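Local coordinates for protein UDP-N-acetylglucosamine 2-epimerase (Listeria monocytogenes, PDB 3OT5) that probably catalyses the reversible C2 epimerisation that interconverts UDP-N-acetylglucosamine and UDP-N-acetylmannosamine, at residues I41-A44 and P45-L48; D377-A380 and A381-I384; K348-L351 and I352-L356; L359-K362 and E363-D366; N152-S155 and P156-E159. All blocks are in the same frame, centred on the assembly; numbering follows the deposited sequence.

Interaction 1: I41-A44 and P45-L48; sequences IKMA and PLVL
Pro45 sets its ring into the turn of helix that Ile41 and Ala44 supply. Its nitrogen carries no hydrogen, so the bond that Ile41 O would accept in an unbroken helix is missing; instead CD comes to 3.1 Å from Ile41 O, and the helix kinks here. The same CD lies 3.4 Å from Ala44 CB, tighter than usual for two carbons. Lys42 sends NZ away from this turn to a salt bridge with Glu145. Leu46 N likewise lacks its bond to Lys42 O, which widens the break. Leu46 turns CG anti to its backbone N (chi1 -166°), which carries CD2 alongside the Met43 thioether, 4.3 Å from SD; both side chains reach Leu119 of strand 117-121. Val47 restores the regular pattern: its N-H bonds to Met43 O at 3.0 Å, while CG2, beside its own backbone N, rests 3.5 Å from that same Met43 O. Leu48 follows with a bond of 2.8 Å from its N to Ala44 O, and its CG packs 3.6 Å from the same oxygen. Met43 and Val47 also face strand 28-34, as expected of helix 37-51, the crossover helix of the first beta-alpha-beta unit of a Rossmann-like domain.

Interaction 2: D377-A380 and A381-I384; sequences DGFA and ANRI
Asp377 OD1 is held from both faces of its carboxylate plane: Arg383 NH1 donates from one at 2.9 Å and the backbone N of Phe379 from the other at 3.0 Å. The second bond closes an Asx turn, reaching OD1 from above the plane. Arg383 meets the carboxylate end-on, its NH2 adding a bond of 2.8 Å to Asp377 OD2, so a bidentate salt bridge forms; both bonds are nearly straight, and each oxygen is met on its syn side, but from a nitrogen well out of the carboxylate plane. The carboxylate is folded 30° against the guanidinium plane, in which both its oxygens lie. With chi1 at 61°, Asp377 CG sits between backbone N and carbonyl carbon, turned to face the arginine, whose chain runs extended from CG to NE. The bridge ties the loop to the first turns of helix 380-392, the C-terminal helix. Phe379 takes the N-cap position, but the first amides, of Ala380 and Ala381, are held by the carboxylate of Asp203. Phe379 O accepts from Arg383 N at 3.3 Å, Ala380 O from Ile384 N at 2.8 Å. Asn382 lies alongside the Phe379 ring and brings OD1 to its edge, 3.1 Å from CD1.

Interaction 3: K348-L351 and I352-L356; sequences KENL and IKEAL
Ile352 follows Lys348 by one turn at the start of helix 348-360, an amphipathic alpha-helix on the outside of the second Rossmann-like domain, built on the sheet that includes strand 225-229, and the contact is the regular i to i+4 pattern of such a helix. Its backbone bonds run in sequence from Ile352 N to Lys348 O, Lys353 N to Glu349 O, Glu354 N to Asn350 O and Ala355 N to Leu351 O, the last the shortest at 2.9 Å.

Apolar packing is thin within the helix itself. Ile352 CD1 comes 4.4 Å from Lys348 CG, whose chain is fully extended and carries NZ off to a salt bridge with Glu246. The side facing helix 240-254 packs Leu351 and the Lys348 chain on Ala247, Ile352 on Glu250 and Ala355 on Ile251.

Polar side chains line the other flank without bonding to one another. Asn350 and Lys353 cross obliquely, with OD1 and NZ 4.0 Å apart, while Asn350 ND2 donates to Ile344 O. Glu354, bent at chi2 (71°), points OE1 to a long, weak ion pair with Lys342. Lys353 CG is anti to its carbonyl carbon (chi1 -70°), which lays the aliphatic start of the chain against the preceding turn, CG only 3.0 Å from Glu349 O.

Interaction 4: L359-K362 and E363-D366; sequences LDNK and ESHD
Lys362 starts with CG anti to its backbone N (chi1 180°) and then bends twice, at chi2 (-75°) and chi4 (-56°), which folds the chain along the helix surface to the Asp366 carboxylate one turn on. NZ is modelled in a salt bridge with OD2 of Asp366, the two side chains meeting at an oblique angle, at a very short 2.4 Å; OD2 is crowded in the model, so the pairing is probable but its exact geometry doubtful. The same pair of residues is joined through the backbone by an almost perfectly straight bond, Asp366 N to Lys362 O at 3.0 Å.

Asn361 O gathers two amides: His365 N at 3.2 Å and, weakly, Ser364 N at 3.0 Å. On the flank of this turn Asn361 CB lies 3.7 Å from Ser364 OG. The Asn361 amide makes no capping bond of its own; ND2 turns back to Asp357 of the helix before. The His365 ring leads away from the turn; its NE2 donates to Tyr303 O, and the two rings stack. The arrangement is a one-residue junction between consecutive helices: Asn361 is the first residue beyond helix 348-360 and the N-cap of helix 362-370, whose first turn is set by the backbone bonds from His365 N and Asp366 N, with the Lys362 to Asp366 salt bridge a probable addition.

Interaction 5: N152-S155 and P156-E159; sequences NKYS and PFPE
Phe157 leans against Tyr154 across a tight, solvent-facing loop. Its CB lies 3.6 Å from Tyr154 O. CG is anti to the backbone N (chi1 175°), which swings the ring up beside the tyrosine so that the two side chains run the same way. CD1 then comes 4.1 Å from Tyr154 CD1, lying near the plane of the tyrosine ring at its edge, and the phenylalanine turns its own edge to Lys153 O. Beyond the loop the side chain also packs on Leu95 of helix 95-113. One face of the phenyl ring is covered by Pro158, whose CB stands 4.0 Å above the plane over its centre, a placement that goes with the cis peptide bond between the two residues. Tyr154 is covered in a like manner by Lys153 CG.

No direct hydrogen bond joins 152-155 to 156-159. A water spans them instead, donating to Lys153 O at 2.6 Å and to Pro156 O at 2.9 Å. Within 152-155 a type I beta turn is closed by Ser155 N on Asn152 O, and an Asx turn by Tyr154 N on Asn152 OD1 at 2.9 Å; a second cis peptide, before Pro156, brings the Ser155 and Pro156 CA atoms to 2.9 Å. The loop runs from strand 140-144 to helix 159-169, with Pro158 at the helix N-cap and also touching Leu95; Pro156 rests on Arg163 of the helix that follows.

How the interactions relate
Interaction 1 is the buried one, with its hydrophobic helix lying on the first sheet; interaction 2, partly buried, touches it through Leu46 CD1 and Ile384 CG2 (3.5 Å), so the C-terminal helix is seated on helix 37-51. Interactions 3 and 4 lie about 14 Å apart, centre to centre, and share helix 348-360, the first partly buried and the second a surface contact at its far end. Interaction 5 is also at the surface, in a loop. The chemistry follows place: apolar packing about a kinking proline inside, a two-pronged salt bridge at 377-384 and a less certain one at 359-366, plain backbone bonding in 348-356, and aromatic packing with a bridging water at 152-159.

Interaction 1: I41-A44 and P45-L48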
loop_
_atom_site.group_PDB
_atom_site.type_symbol
_atom_site.label_atom_id
_atom_site.label_comp_id
_atom_site.label_asym_id
_atom_site.label_seq_id
_atom_site.Cartn_x
_atom_site.Cartn_y
_atom_site.Cartn_z
ATOM N N ILE A 41 6.050 -3.894 4.521
ATOM C CA ILE A 41 5.006 -4.712 3.951
ATOM C C ILE A 41 5.075 -4.764 2.432
ATOM O O ILE A 41 4.811 -5.810 1.846
ATOM C CB ILE A 41 3.613 -4.203 4.417
ATOM C CG1 ILE A 41 3.449 -4.505 5.907
ATOM C CG2 ILE A 41 2.491 -4.868 3.629
ATOM C CD1 ILE A 41 2.162 -3.986 6.513
ATOM N N LYS A 42 5.418 -3.640 1.804
ATOM C CA LYS A 42 5.530 -3.556 0.349
ATOM C C LYS A 42 6.857 -4.095 -0.190
ATOM O O LYS A 42 6.915 -4.475 -1.346
ATOM C CB LYS A 42 5.348 -2.108 -0.146
ATOM C CG LYS A 42 3.940 -1.537 0.015
ATOM C CD LYS A 42 3.824 -0.127 -0.576
ATOM C CE LYS A 42 2.376 0.360 -0.575
ATOM N NZ LYS A 42 2.210 1.776 -1.076
ATOM N N MET A 43 7.911 -4.110 0.626
ATOM C CA MET A 43 9.224 -4.616 0.192
ATOM C C MET A 43 9.430 -6.085 0.554
ATOM O O MET A 43 10.149 -6.793 -0.156
ATOM C CB MET A 43 10.380 -3.777 0.764
ATOM C CG MET A 43 10.447 -2.358 0.208
ATOM S SD MET A 43 10.892 -2.248 -1.537
ATOM C CE MET A 43 12.662 -2.461 -1.460
ATOM N N ALA A 44 8.802 -6.539 1.637
ATOM C CA ALA A 44 8.917 -7.944 2.070
ATOM C C ALA A 44 8.681 -8.956 0.934
ATOM O O ALA A 44 9.503 -9.843 0.735
ATOM C CB ALA A 44 7.971 -8.233 3.230
ATOM N N PRO A 45 7.571 -8.813 0.171
ATOM C CA PRO A 45 7.288 -9.748 -0.912
ATOM C C PRO A 45 8.421 -9.836 -1.923
ATOM O O PRO A 45 8.707 -10.903 -2.457
ATOM C CB PRO A 45 6.039 -9.150 -1.580
ATOM C CG PRO A 45 5.449 -8.297 -0.603
ATOM C CD PRO A 45 6.585 -7.731 0.199
ATOM N N LEU A 46 9.041 -8.697 -2.186
ATOM C CA LEU A 46 10.148 -8.611 -3.114
ATOM C C LEU A 46 11.331 -9.368 -2.506
ATOM O O LEU A 46 12.020 -10.140 -3.195
ATOM C CB LEU A 46 10.471 -7.140 -3.367
ATOM C CG LEU A 46 11.363 -6.720 -4.531
ATOM C CD1 LEU A 46 10.851 -7.303 -5.846
ATOM C CD2 LEU A 46 11.402 -5.188 -4.589
ATOM N N VAL A 47 11.554 -9.183 -1.211
ATOM C CA VAL A 47 12.636 -9.889 -0.539
ATOM C C VAL A 47 12.358 -11.399 -0.617
ATOM O O VAL A 47 13.267 -12.179 -0.923
ATOM C CB VAL A 47 12.823 -9.433 0.912
ATOM C CG1 VAL A 47 13.857 -10.304 1.618
ATOM C CG2 VAL A 47 13.230 -7.966 0.943
ATOM N N LEU A 48 11.115 -11.805 -0.349
ATOM C CA LEU A 48 10.744 -13.219 -0.460
ATOM C C LEU A 48 11.067 -13.755 -1.843
ATOM O O LEU A 48 11.667 -14.820 -1.961
ATOM C CB LEU A 48 9.256 -13.468 -0.191
ATOM C CG LEU A 48 8.722 -13.372 1.227
ATOM C CD1 LEU A 48 7.248 -13.798 1.248
ATOM C CD2 LEU A 48 9.547 -14.251 2.147
#

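Interaction 2: D377-A380 and A381-I384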
loop_
_atom_site.group_PDB
_atom_site.type_symbol
_atom_site.label_atom_id
_atom_site.label_comp_id
_atom_site.label_asym_id
_atom_site.label_seq_id
_atom_site.Cartn_x
_atom_site.Cartn_y
_atom_site.Cartn_z
ATOM N N ASP A 377 -1.796 -7.763 -9.739
ATOM C CA ASP A 377 -2.369 -9.100 -9.626
ATOM C C ASP A 377 -1.688 -9.904 -8.515
ATOM O O ASP A 377 -2.022 -11.068 -8.301
ATOM C CB ASP A 377 -2.245 -9.856 -10.950
ATOM C CG ASP A 377 -0.791 -10.058 -11.392
ATOM O OD1 ASP A 377 0.151 -9.509 -10.759
ATOM O OD2 ASP A 377 -0.594 -10.755 -12.405
ATOM N N GLY A 378 -0.733 -9.293 -7.818
ATOM C CA GLY A 378 -0.034 -9.982 -6.730
ATOM C C GLY A 378 1.287 -10.609 -7.148
ATOM O O GLY A 378 1.886 -11.391 -6.400
ATOM N N PHE A 379 1.757 -10.261 -8.340
ATOM C CA PHE A 379 3.008 -10.804 -8.826
ATOM C C PHE A 379 3.949 -9.713 -9.272
ATOM O O PHE A 379 4.785 -9.925 -10.134
ATOM C CB PHE A 379 2.765 -11.832 -9.942
ATOM C CG PHE A 379 2.010 -13.037 -9.483
ATOM C CD1 PHE A 379 2.665 -14.080 -8.851
ATOM C CD2 PHE A 379 0.644 -13.136 -9.684
ATOM C CE1 PHE A 379 1.970 -15.196 -8.416
ATOM C CE2 PHE A 379 -0.056 -14.250 -9.262
ATOM C CZ PHE A 379 0.607 -15.281 -8.624
ATOM N N ALA A 380 3.829 -8.544 -8.658
ATOM C CA ALA A 380 4.705 -7.429 -8.986
ATOM C C ALA A 380 6.153 -7.795 -8.663
ATOM O O ALA A 380 7.058 -7.440 -9.403
ATOM C CB ALA A 380 4.285 -6.185 -8.228
ATOM N N ALA A 381 6.357 -8.533 -7.576
ATOM C CA ALA A 381 7.694 -8.944 -7.154
ATOM C C ALA A 381 8.404 -9.769 -8.230
ATOM O O ALA A 381 9.572 -9.548 -8.524
ATOM C CB ALA A 381 7.622 -9.732 -5.839
ATOM N N ASN A 382 7.675 -10.709 -8.822
ATOM C CA ASN A 382 8.222 -11.579 -9.852
ATOM C C ASN A 382 8.635 -10.776 -11.066
ATOM O O ASN A 382 9.702 -11.008 -11.631
ATOM C CB ASN A 382 7.201 -12.651 -10.209
ATOM C CG ASN A 382 6.844 -13.503 -9.024
ATOM O OD1 ASN A 382 5.706 -13.487 -8.566
ATOM N ND2 ASN A 382 7.842 -14.170 -8.447
ATOM N N ARG A 383 7.796 -9.827 -11.466
ATOM C CA ARG A 383 8.124 -8.957 -12.595
ATOM C C ARG A 383 9.336 -8.093 -12.238
ATOM O O ARG A 383 10.211 -7.878 -13.058
ATOM C CB ARG A 383 6.934 -8.080 -12.986
ATOM C CG ARG A 383 5.708 -8.880 -13.498
ATOM C CD ARG A 383 4.607 -7.969 -14.013
ATOM N NE ARG A 383 3.429 -8.741 -14.406
ATOM C CZ ARG A 383 2.428 -9.063 -13.590
ATOM N NH1 ARG A 383 2.428 -8.672 -12.328
ATOM N NH2 ARG A 383 1.418 -9.769 -14.040
ATOM N N ILE A 384 9.401 -7.611 -11.003
ATOM C CA ILE A 384 10.547 -6.792 -10.598
ATOM C C ILE A 384 11.837 -7.619 -10.730
ATOM O O ILE A 384 12.796 -7.166 -11.348
ATOM C CB ILE A 384 10.382 -6.207 -9.175
ATOM C CG1 ILE A 384 9.250 -5.181 -9.152
ATOM C CG2 ILE A 384 11.687 -5.521 -8.688
ATOM C CD1 ILE A 384 8.919 -4.652 -7.745
#

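Interaction 3: K348-L351 and I352-L356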
loop_
_atom_site.group_PDB
_atom_site.type_symbol
_atom_site.label_atom_id
_atom_site.label_comp_id
_atom_site.label_asym_id
_atom_site.label_seq_id
_atom_site.Cartn_x
_atom_site.Cartn_y
_atom_site.Cartn_z
ATOM N N LYS A 348 -24.072 11.653 3.370
ATOM C CA LYS A 348 -24.842 10.567 4.003
ATOM C C LYS A 348 -25.805 9.830 3.048
ATOM O O LYS A 348 -25.876 8.603 3.040
ATOM C CB LYS A 348 -25.636 11.157 5.171
ATOM C CG LYS A 348 -26.466 10.180 5.977
ATOM C CD LYS A 348 -27.245 10.938 7.054
ATOM C CE LYS A 348 -28.099 10.017 7.906
ATOM N NZ LYS A 348 -28.796 10.767 9.003
ATOM N N GLU A 349 -26.545 10.579 2.248
ATOM C CA GLU A 349 -27.494 9.961 1.326
ATOM C C GLU A 349 -26.785 9.129 0.262
ATOM O O GLU A 349 -27.288 8.090 -0.162
ATOM C CB GLU A 349 -28.400 11.011 0.663
ATOM C CG GLU A 349 -29.383 11.701 1.619
ATOM C CD GLU A 349 -28.711 12.546 2.694
ATOM O OE1 GLU A 349 -27.585 13.044 2.449
ATOM O OE2 GLU A 349 -29.322 12.730 3.774
ATOM N N ASN A 350 -25.597 9.567 -0.142
ATOM C CA ASN A 350 -24.854 8.863 -1.168
ATOM C C ASN A 350 -24.214 7.590 -0.569
ATOM O O ASN A 350 -24.092 6.571 -1.247
ATOM C CB ASN A 350 -23.813 9.800 -1.801
ATOM C CG ASN A 350 -23.467 9.416 -3.228
ATOM O OD1 ASN A 350 -24.352 9.081 -4.024
ATOM N ND2 ASN A 350 -22.198 9.534 -3.582
ATOM N N LEU A 351 -23.793 7.652 0.695
ATOM C CA LEU A 351 -23.232 6.465 1.362
ATOM C C LEU A 351 -24.282 5.346 1.390
ATOM O O LEU A 351 -24.013 4.211 0.968
ATOM C CB LEU A 351 -22.776 6.774 2.794
ATOM C CG LEU A 351 -21.323 7.184 3.128
ATOM C CD1 LEU A 351 -20.983 8.494 2.483
ATOM C CD2 LEU A 351 -21.036 7.225 4.624
ATOM N N ILE A 352 -25.475 5.687 1.879
ATOM C CA ILE A 352 -26.601 4.744 1.991
ATOM C C ILE A 352 -26.996 4.150 0.643
ATOM O O ILE A 352 -27.032 2.928 0.475
ATOM C CB ILE A 352 -27.854 5.421 2.601
ATOM C CG1 ILE A 352 -27.576 5.902 4.027
ATOM C CG2 ILE A 352 -29.029 4.449 2.625
ATOM C CD1 ILE A 352 -28.709 6.688 4.634
ATOM N N LYS A 353 -27.295 5.019 -0.314
ATOM C CA LYS A 353 -27.694 4.578 -1.645
ATOM C C LYS A 353 -26.705 3.604 -2.241
ATOM O O LYS A 353 -27.055 2.492 -2.644
ATOM C CB LYS A 353 -27.771 5.768 -2.596
ATOM C CG LYS A 353 -28.896 6.739 -2.367
ATOM C CD LYS A 353 -28.641 8.025 -3.172
ATOM C CE LYS A 353 -28.411 7.760 -4.661
ATOM N NZ LYS A 353 -28.115 9.015 -5.415
ATOM N N GLU A 354 -25.452 4.033 -2.282
ATOM C CA GLU A 354 -24.410 3.238 -2.894
ATOM C C GLU A 354 -24.181 1.933 -2.139
ATOM O O GLU A 354 -23.923 0.899 -2.746
ATOM C CB GLU A 354 -23.123 4.038 -2.987
ATOM C CG GLU A 354 -22.268 3.575 -4.125
ATOM C CD GLU A 354 -22.871 3.970 -5.465
ATOM O OE1 GLU A 354 -22.900 3.130 -6.386
ATOM O OE2 GLU A 354 -23.354 5.114 -5.576
ATOM N N ALA A 355 -24.274 1.981 -0.817
ATOM C CA ALA A 355 -24.108 0.786 -0.005
ATOM C C ALA A 355 -25.251 -0.200 -0.296
ATOM O O ALA A 355 -25.020 -1.371 -0.616
ATOM C CB ALA A 355 -24.105 1.152 1.454
ATOM N N LEU A 356 -26.483 0.286 -0.184
ATOM C CA LEU A 356 -27.656 -0.550 -0.425
ATOM C C LEU A 356 -27.595 -1.194 -1.803
ATOM O O LEU A 356 -27.885 -2.378 -1.949
ATOM C CB LEU A 356 -28.946 0.253 -0.260
ATOM C CG LEU A 356 -29.195 0.818 1.139
ATOM C CD1 LEU A 356 -30.592 1.433 1.230
ATOM C CD2 LEU A 356 -29.039 -0.265 2.183
#

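Interaction 4: L359-K362 and E363-D366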
loop_
_atom_site.group_PDB
_atom_site.type_symbol
_atom_site.label_atom_id
_atom_site.label_comp_id
_atom_site.label_asym_id
_atom_site.label_seq_id
_atom_site.Cartn_x
_atom_site.Cartn_y
_atom_site.Cartn_z
ATOM N N LEU A 359 -25.374 -4.055 -1.549
ATOM C CA LEU A 359 -25.958 -5.066 -0.680
ATOM C C LEU A 359 -27.182 -5.780 -1.293
ATOM O O LEU A 359 -27.343 -6.990 -1.123
ATOM C CB LEU A 359 -26.336 -4.444 0.669
ATOM C CG LEU A 359 -25.151 -4.016 1.536
ATOM C CD1 LEU A 359 -25.615 -3.172 2.713
ATOM C CD2 LEU A 359 -24.362 -5.242 2.012
ATOM N N ASP A 360 -28.013 -5.047 -2.033
ATOM C CA ASP A 360 -29.252 -5.619 -2.605
ATOM C C ASP A 360 -29.138 -6.230 -3.996
ATOM O O ASP A 360 -29.996 -7.022 -4.410
ATOM C CB ASP A 360 -30.324 -4.533 -2.665
ATOM C CG ASP A 360 -30.561 -3.872 -1.325
ATOM O OD1 ASP A 360 -29.827 -4.178 -0.358
ATOM O OD2 ASP A 360 -31.472 -3.027 -1.242
ATOM N N ASN A 361 -28.097 -5.846 -4.722
ATOM C CA ASN A 361 -27.877 -6.319 -6.072
ATOM C C ASN A 361 -26.575 -7.098 -6.175
ATOM O O ASN A 361 -25.488 -6.517 -6.306
ATOM C CB ASN A 361 -27.842 -5.119 -7.009
ATOM C CG ASN A 361 -29.082 -4.255 -6.889
ATOM O OD1 ASN A 361 -30.213 -4.751 -6.901
ATOM N ND2 ASN A 361 -28.875 -2.946 -6.799
ATOM N N LYS A 362 -26.695 -8.419 -6.096
ATOM C CA LYS A 362 -25.557 -9.335 -6.190
ATOM C C LYS A 362 -24.802 -9.132 -7.513
ATOM O O LYS A 362 -23.583 -9.325 -7.576
ATOM C CB LYS A 362 -26.078 -10.770 -6.027
ATOM C CG LYS A 362 -25.081 -11.934 -6.096
ATOM C CD LYS A 362 -24.588 -12.249 -7.504
ATOM C CE LYS A 362 -23.999 -13.664 -7.568
ATOM N NZ LYS A 362 -22.903 -13.878 -6.573
ATOM N N GLU A 363 -25.528 -8.720 -8.555
ATOM C CA GLU A 363 -24.935 -8.470 -9.875
ATOM C C GLU A 363 -23.948 -7.309 -9.809
ATOM O O GLU A 363 -22.887 -7.368 -10.420
ATOM C CB GLU A 363 -26.006 -8.131 -10.914
ATOM C CG GLU A 363 -27.117 -9.147 -11.045
ATOM C CD GLU A 363 -28.131 -8.755 -12.098
ATOM O OE1 GLU A 363 -27.835 -7.837 -12.900
ATOM O OE2 GLU A 363 -29.221 -9.368 -12.132
ATOM N N SER A 364 -24.317 -6.244 -9.093
ATOM C CA SER A 364 -23.449 -5.068 -8.935
ATOM C C SER A 364 -22.233 -5.385 -8.089
ATOM O O SER A 364 -21.157 -4.812 -8.286
ATOM C CB SER A 364 -24.199 -3.914 -8.273
ATOM O OG SER A 364 -25.263 -3.463 -9.087
ATOM N N HIS A 365 -22.416 -6.303 -7.147
ATOM C CA HIS A 365 -21.358 -6.690 -6.248
ATOM C C HIS A 365 -20.294 -7.491 -6.994
ATOM O O HIS A 365 -19.120 -7.127 -6.993
ATOM C CB HIS A 365 -21.922 -7.502 -5.076
ATOM C CG HIS A 365 -20.953 -7.676 -3.955
ATOM N ND1 HIS A 365 -20.060 -8.725 -3.895
ATOM C CD2 HIS A 365 -20.710 -6.910 -2.867
ATOM C CE1 HIS A 365 -19.323 -8.606 -2.807
ATOM N NE2 HIS A 365 -19.698 -7.514 -2.166
ATOM N N ASP A 366 -20.709 -8.571 -7.644
ATOM C CA ASP A 366 -19.774 -9.404 -8.391
ATOM C C ASP A 366 -19.129 -8.631 -9.546
ATOM O O ASP A 366 -18.016 -8.957 -9.968
ATOM C CB ASP A 366 -20.451 -10.690 -8.873
ATOM C CG ASP A 366 -20.778 -11.633 -7.725
ATOM O OD1 ASP A 366 -20.330 -11.364 -6.581
ATOM O OD2 ASP A 366 -21.462 -12.648 -7.964
#

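Interaction 5: N152-S155 and P156-E159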
loop_
_atom_site.group_PDB
_atom_site.type_symbol
_atom_site.label_atom_id
_atom_site.label_comp_id
_atom_site.label_asym_id
_atom_site.label_seq_id
_atom_site.Cartn_x
_atom_site.Cartn_y
_atom_site.Cartn_z
ATOM N N ASN A 152 3.090 18.699 -7.745
ATOM C CA ASN A 152 3.100 19.798 -6.806
ATOM C C ASN A 152 4.228 19.548 -5.801
ATOM O O ASN A 152 4.099 18.744 -4.888
ATOM C CB ASN A 152 1.752 19.938 -6.109
ATOM C CG ASN A 152 1.716 21.128 -5.181
ATOM O OD1 ASN A 152 2.730 21.495 -4.575
ATOM N ND2 ASN A 152 0.554 21.728 -5.047
ATOM N N LYS A 153 5.339 20.251 -5.976
ATOM C CA LYS A 153 6.503 20.051 -5.113
ATOM C C LYS A 153 6.239 20.132 -3.603
ATOM O O LYS A 153 7.004 19.565 -2.832
ATOM C CB LYS A 153 7.649 20.981 -5.535
ATOM C CG LYS A 153 7.336 22.451 -5.490
ATOM C CD LYS A 153 8.510 23.292 -6.011
ATOM C CE LYS A 153 9.777 23.098 -5.162
ATOM N NZ LYS A 153 10.909 23.960 -5.595
ATOM N N TYR A 154 5.166 20.802 -3.186
ATOM C CA TYR A 154 4.847 20.924 -1.762
ATOM C C TYR A 154 3.603 20.149 -1.282
ATOM O O TYR A 154 3.123 20.384 -0.176
ATOM C CB TYR A 154 4.669 22.392 -1.361
ATOM C CG TYR A 154 5.869 23.274 -1.619
ATOM C CD1 TYR A 154 7.127 22.911 -1.164
ATOM C CD2 TYR A 154 5.724 24.516 -2.228
ATOM C CE1 TYR A 154 8.222 23.725 -1.376
ATOM C CE2 TYR A 154 6.813 25.348 -2.436
ATOM C CZ TYR A 154 8.057 24.947 -2.007
ATOM O OH TYR A 154 9.145 25.756 -2.209
ATOM N N SER A 155 3.086 19.239 -2.092
ATOM C CA SER A 155 1.915 18.455 -1.694
ATOM C C SER A 155 1.811 17.170 -2.503
ATOM O O SER A 155 1.406 17.205 -3.673
ATOM C CB SER A 155 0.631 19.263 -1.853
ATOM O OG SER A 155 -0.483 18.467 -1.482
ATOM N N PRO A 156 2.177 16.028 -1.885
ATOM C CA PRO A 156 2.665 15.924 -0.497
ATOM C C PRO A 156 4.131 16.312 -0.322
ATOM O O PRO A 156 4.950 16.116 -1.221
ATOM C CB PRO A 156 2.476 14.444 -0.169
ATOM C CG PRO A 156 2.569 13.756 -1.515
ATOM C CD PRO A 156 1.971 14.707 -2.501
ATOM N N PHE A 157 4.441 16.843 0.849
ATOM C CA PHE A 157 5.782 17.275 1.205
ATOM C C PHE A 157 6.330 16.398 2.319
ATOM O O PHE A 157 5.677 16.235 3.352
ATOM C CB PHE A 157 5.775 18.729 1.695
ATOM C CG PHE A 157 7.115 19.190 2.192
ATOM C CD1 PHE A 157 8.051 19.732 1.315
ATOM C CD2 PHE A 157 7.460 19.042 3.525
ATOM C CE1 PHE A 157 9.293 20.130 1.756
ATOM C CE2 PHE A 157 8.699 19.439 3.974
ATOM C CZ PHE A 157 9.628 19.985 3.076
ATOM N N PRO A 158 7.551 15.857 2.143
ATOM C CA PRO A 158 8.432 16.003 1.004
ATOM C C PRO A 158 8.340 14.853 0.020
ATOM O O PRO A 158 9.220 14.718 -0.854
ATOM C CB PRO A 158 9.816 15.998 1.651
ATOM C CG PRO A 158 9.664 15.081 2.825
ATOM C CD PRO A 158 8.232 15.215 3.284
ATOM N N GLU A 159 7.270 14.068 0.117
ATOM C CA GLU A 159 7.110 12.889 -0.715
ATOM C C GLU A 159 7.103 13.111 -2.227
ATOM O O GLU A 159 7.664 12.300 -2.955
ATOM C CB GLU A 159 5.883 12.069 -0.295
ATOM C CG GLU A 159 5.982 11.375 1.070
ATOM C CD GLU A 159 5.768 12.306 2.277
ATOM O OE1 GLU A 159 5.272 13.443 2.104
ATOM O OE2 GLU A 159 6.077 11.876 3.410
HETATM O O HOH W 1 7.523 17.178 -1.926
#